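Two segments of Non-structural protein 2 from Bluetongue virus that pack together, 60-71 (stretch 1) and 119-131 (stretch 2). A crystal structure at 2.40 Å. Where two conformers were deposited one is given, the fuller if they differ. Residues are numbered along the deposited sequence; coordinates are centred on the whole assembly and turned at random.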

# COMPACT_ATOMS: atom_id res chain seq x y z
N VAL A 60 6.00 11.65 -7.78
CA VAL A 60 6.91 11.47 -6.63
C VAL A 60 7.71 12.73 -6.34
O VAL A 60 7.89 13.55 -7.23
CB VAL A 60 7.85 10.21 -6.77
CG1 VAL A 60 7.05 8.96 -7.05
CG2 VAL A 60 8.92 10.42 -7.81
N PRO A 61 8.18 12.89 -5.10
CA PRO A 61 9.01 14.05 -4.73
C PRO A 61 10.54 13.81 -4.82
O PRO A 61 11.31 14.77 -4.64
CB PRO A 61 8.62 14.28 -3.27
CG PRO A 61 8.42 12.84 -2.75
CD PRO A 61 7.90 12.03 -3.93
N GLY A 62 10.96 12.58 -5.10
CA GLY A 62 12.36 12.20 -5.16
C GLY A 62 12.55 10.68 -5.15
O GLY A 62 11.57 9.92 -5.32
N PRO A 63 13.78 10.23 -4.93
CA PRO A 63 14.08 8.79 -4.99
C PRO A 63 13.36 8.01 -3.88
O PRO A 63 13.00 8.59 -2.86
CB PRO A 63 15.61 8.72 -4.82
CG PRO A 63 16.05 10.05 -4.33
CD PRO A 63 14.94 11.04 -4.55
N GLY A 64 13.17 6.72 -4.10
CA GLY A 64 12.38 5.90 -3.20
C GLY A 64 11.89 4.61 -3.81
O GLY A 64 11.95 4.40 -5.03
N ALA A 65 11.45 3.72 -2.93
CA ALA A 65 10.75 2.51 -3.30
C ALA A 65 9.25 2.80 -3.32
O ALA A 65 8.70 3.22 -2.31
CB ALA A 65 11.05 1.42 -2.30
N TYR A 66 8.61 2.59 -4.47
CA TYR A 66 7.19 2.88 -4.64
C TYR A 66 6.44 1.66 -5.17
O TYR A 66 6.82 1.07 -6.17
CB TYR A 66 6.99 4.06 -5.59
CG TYR A 66 7.72 5.32 -5.18
CD1 TYR A 66 7.15 6.20 -4.28
CD2 TYR A 66 8.96 5.65 -5.73
CE1 TYR A 66 7.79 7.35 -3.90
CE2 TYR A 66 9.61 6.82 -5.37
CZ TYR A 66 9.01 7.66 -4.45
OH TYR A 66 9.61 8.83 -4.06
N ARG A 67 5.38 1.28 -4.47
CA ARG A 67 4.55 0.16 -4.88
C ARG A 67 3.15 0.66 -5.19
O ARG A 67 2.42 1.06 -4.28
CB ARG A 67 4.50 -0.90 -3.77
CG ARG A 67 3.64 -2.11 -4.07
CD ARG A 67 3.97 -3.31 -3.18
NE ARG A 67 4.96 -4.20 -3.80
CZ ARG A 67 5.67 -5.13 -3.16
NH1 ARG A 67 5.55 -5.30 -1.83
NH2 ARG A 67 6.52 -5.90 -3.84
N ILE A 68 2.78 0.64 -6.46
CA ILE A 68 1.42 1.04 -6.82
C ILE A 68 0.47 -0.11 -6.56
O ILE A 68 0.68 -1.20 -7.07
CB ILE A 68 1.34 1.50 -8.28
CG1 ILE A 68 2.16 2.78 -8.48
CG2 ILE A 68 -0.12 1.71 -8.68
CD1 ILE A 68 2.61 3.02 -9.93
N GLN A 69 -0.58 0.14 -5.77
CA GLN A 69 -1.53 -0.92 -5.45
C GLN A 69 -2.93 -0.73 -6.00
O GLN A 69 -3.76 0.06 -5.50
CB GLN A 69 -1.54 -1.24 -3.96
CG GLN A 69 -0.91 -2.58 -3.68
CD GLN A 69 0.23 -2.48 -2.70
OE1 GLN A 69 0.72 -1.39 -2.43
NE2 GLN A 69 0.64 -3.62 -2.15
N ASP A 70 -3.18 -1.48 -7.06
CA ASP A 70 -4.38 -1.35 -7.84
C ASP A 70 -5.11 -2.69 -7.84
O ASP A 70 -5.23 -3.35 -8.88
CB ASP A 70 -4.01 -0.90 -9.25
CG ASP A 70 -5.21 -0.53 -10.07
OD1 ASP A 70 -6.33 -0.47 -9.49
OD2 ASP A 70 -5.13 -0.29 -11.30
N GLY A 71 -5.60 -3.08 -6.67
CA GLY A 71 -6.28 -4.36 -6.52
C GLY A 71 -5.32 -5.51 -6.69
O GLY A 71 -4.38 -5.66 -5.90
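Stretch 2 119-131: IKYCKGMGIVQPY

How does stretch 2 run relative to stretch 1? It enters as a strand, residues 119-123, and continues as a loop to Y131, while stretch 1 has its own strand at 64-70. The register does not follow one simple pairing. From I68 to D70 the nearest partners run backward, C122 then K120, with CA atoms 7.2 Å apart for I68 and C122 and 8.9 Å apart for D70 and K120. From G64 to A65 they run forward, Q129 then P130, with CA atoms 4.4 Å apart for G64 and Q129 and 4.6 Å apart for A65 and P130. The loop of stretch 2 passes V60 at G124, with V60 CA and G124 CA 5.1 Å apart, and then comes back close to the start of the strand in stretch 1.

What holds the loop against A65, the residue with the most covered surface? Its backbone donates a hydrogen bond from A65 N to V128 O, 2.7 Å long and nearly straight at 162°. The CB of A65 points toward stretch 2, lying 3.7 Å from Q129 O and 3.9 Å from V128 CG1, so a small apolar contact sits beside the polar one. A water extends the link: it lies 3.0 Å from A65 O and accepts a hydrogen bond from V128 N at 2.9 Å. P130 adds its ring, with P130 CG 3.5 Å from G64 N.

Why can G124 come in so closely beside Y66 and P61? It has no side chain, and a CB here would point toward stretch 1 and fall 2.7 Å from Y66 CD1, a clash. The bare backbone instead places G124 CA 4.1 Å from Y66 CE1 and G124 O 3.3 Å from P61 CD. The Y66 side chain reaches onward, with Y66 OH 3.4 Å from G126 CA, and that hydroxyl is anchored within its own stretch by a hydrogen bond from Y66 OH to G62 O at 2.6 Å. Nearby, P61 CG rests 3.4 Å from M125 O, and a second water donates to both P63 O, at 2.5 Å, and G126 O, at 3.0 Å.

What joins the two strands, where their backbones stand farther apart? Side chains span the gap. I68 CG2 meets C122 SG at 3.9 Å, an apolar contact between buried residues. Farther along, the CA-to-CB bonds of D70 and K120 both point toward the other stretch, and the side chains form a salt bridge, with K120 NZ donating to D70 OD2 at 2.8 Å. The long lysine chain makes this possible across the widest CA separation in the register.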

# COMPACT_ATOMS: atom_id res chain seq x y z
N ILE A 119 -7.31 7.69 -16.18
CA ILE A 119 -5.93 7.70 -15.73
C ILE A 119 -5.93 7.38 -14.24
O ILE A 119 -6.81 7.79 -13.52
CB ILE A 119 -5.26 9.06 -15.98
CG1 ILE A 119 -5.55 9.56 -17.39
CG2 ILE A 119 -3.76 8.98 -15.74
CD1 ILE A 119 -4.64 9.02 -18.48
N LYS A 120 -4.92 6.65 -13.79
CA LYS A 120 -4.84 6.31 -12.38
C LYS A 120 -3.81 7.21 -11.73
O LYS A 120 -2.62 7.13 -12.08
CB LYS A 120 -4.54 4.82 -12.20
CG LYS A 120 -5.26 3.96 -13.23
CD LYS A 120 -5.79 2.67 -12.68
CE LYS A 120 -5.83 1.63 -13.80
NZ LYS A 120 -6.72 0.49 -13.45
N TYR A 121 -4.27 8.09 -10.84
CA TYR A 121 -3.39 9.02 -10.14
C TYR A 121 -2.82 8.43 -8.85
O TYR A 121 -3.57 7.95 -7.99
CB TYR A 121 -4.09 10.36 -9.85
CG TYR A 121 -3.14 11.36 -9.22
CD1 TYR A 121 -2.08 11.91 -9.96
CD2 TYR A 121 -3.27 11.73 -7.89
CE1 TYR A 121 -1.19 12.81 -9.38
CE2 TYR A 121 -2.39 12.63 -7.31
CZ TYR A 121 -1.35 13.17 -8.05
OH TYR A 121 -0.48 14.06 -7.46
N CYS A 122 -1.50 8.51 -8.72
CA CYS A 122 -0.78 7.89 -7.61
C CYS A 122 0.24 8.88 -7.06
O CYS A 122 1.11 9.35 -7.80
CB CYS A 122 -0.04 6.63 -8.07
SG CYS A 122 -1.03 5.50 -9.06
N LYS A 123 0.09 9.21 -5.78
CA LYS A 123 0.98 10.15 -5.14
C LYS A 123 1.81 9.44 -4.08
O LYS A 123 1.27 8.89 -3.12
CB LYS A 123 0.21 11.35 -4.55
CG LYS A 123 1.11 12.37 -3.82
CD LYS A 123 0.59 13.80 -3.92
CE LYS A 123 1.43 14.79 -3.08
NZ LYS A 123 2.92 14.61 -3.23
N GLY A 124 3.12 9.46 -4.27
CA GLY A 124 4.05 8.86 -3.33
C GLY A 124 4.71 9.96 -2.54
O GLY A 124 4.90 11.05 -3.05
N MET A 125 5.06 9.67 -1.30
CA MET A 125 5.61 10.66 -0.39
C MET A 125 7.14 10.54 -0.26
O MET A 125 7.78 11.44 0.27
CB MET A 125 4.91 10.59 0.98
CG MET A 125 3.43 11.06 0.98
SD MET A 125 3.12 12.74 0.26
CE MET A 125 3.88 13.81 1.54
N GLY A 126 7.71 9.46 -0.76
CA GLY A 126 9.15 9.29 -0.76
C GLY A 126 9.77 8.97 0.59
O GLY A 126 10.88 9.40 0.87
N ILE A 127 9.05 8.20 1.41
CA ILE A 127 9.48 7.84 2.76
C ILE A 127 10.14 6.45 2.90
O ILE A 127 10.58 6.08 3.99
CB ILE A 127 8.28 7.95 3.75
CG1 ILE A 127 7.19 6.93 3.39
CG2 ILE A 127 7.72 9.40 3.80
CD1 ILE A 127 6.12 6.79 4.48
N VAL A 128 10.16 5.66 1.82
CA VAL A 128 10.92 4.41 1.83
C VAL A 128 12.03 4.52 0.79
O VAL A 128 11.77 4.71 -0.41
CB VAL A 128 10.04 3.15 1.55
CG1 VAL A 128 10.91 1.88 1.54
CG2 VAL A 128 8.89 3.01 2.57
N GLN A 129 13.27 4.41 1.26
CA GLN A 129 14.43 4.48 0.40
C GLN A 129 14.49 3.24 -0.47
O GLN A 129 13.97 2.18 -0.08
CB GLN A 129 15.71 4.57 1.24
CG GLN A 129 15.88 5.88 2.00
CD GLN A 129 16.97 5.77 3.05
OE1 GLN A 129 16.70 5.79 4.26
NE2 GLN A 129 18.21 5.64 2.59
N PRO A 130 15.11 3.37 -1.65
CA PRO A 130 15.27 2.24 -2.55
C PRO A 130 16.18 1.19 -1.91
O PRO A 130 17.09 1.54 -1.16
CB PRO A 130 15.96 2.87 -3.76
CG PRO A 130 15.65 4.34 -3.66
CD PRO A 130 15.71 4.60 -2.20
N TYR A 131 15.92 -0.08 -2.22
CA TYR A 131 16.76 -1.20 -1.80
C TYR A 131 17.00 -1.30 -0.30
O TYR A 131 18.11 -1.57 0.13
CB TYR A 131 18.07 -1.24 -2.63
CG TYR A 131 17.79 -1.18 -4.12
CD1 TYR A 131 17.94 0.02 -4.83
CD2 TYR A 131 17.31 -2.30 -4.80
CE1 TYR A 131 17.65 0.09 -6.20
CE2 TYR A 131 17.03 -2.25 -6.15
CZ TYR A 131 17.19 -1.05 -6.84
OH TYR A 131 16.90 -1.01 -8.18
O HOH W 1 12.35 10.54 -1.43
O HOH W 2 8.93 5.82 -0.84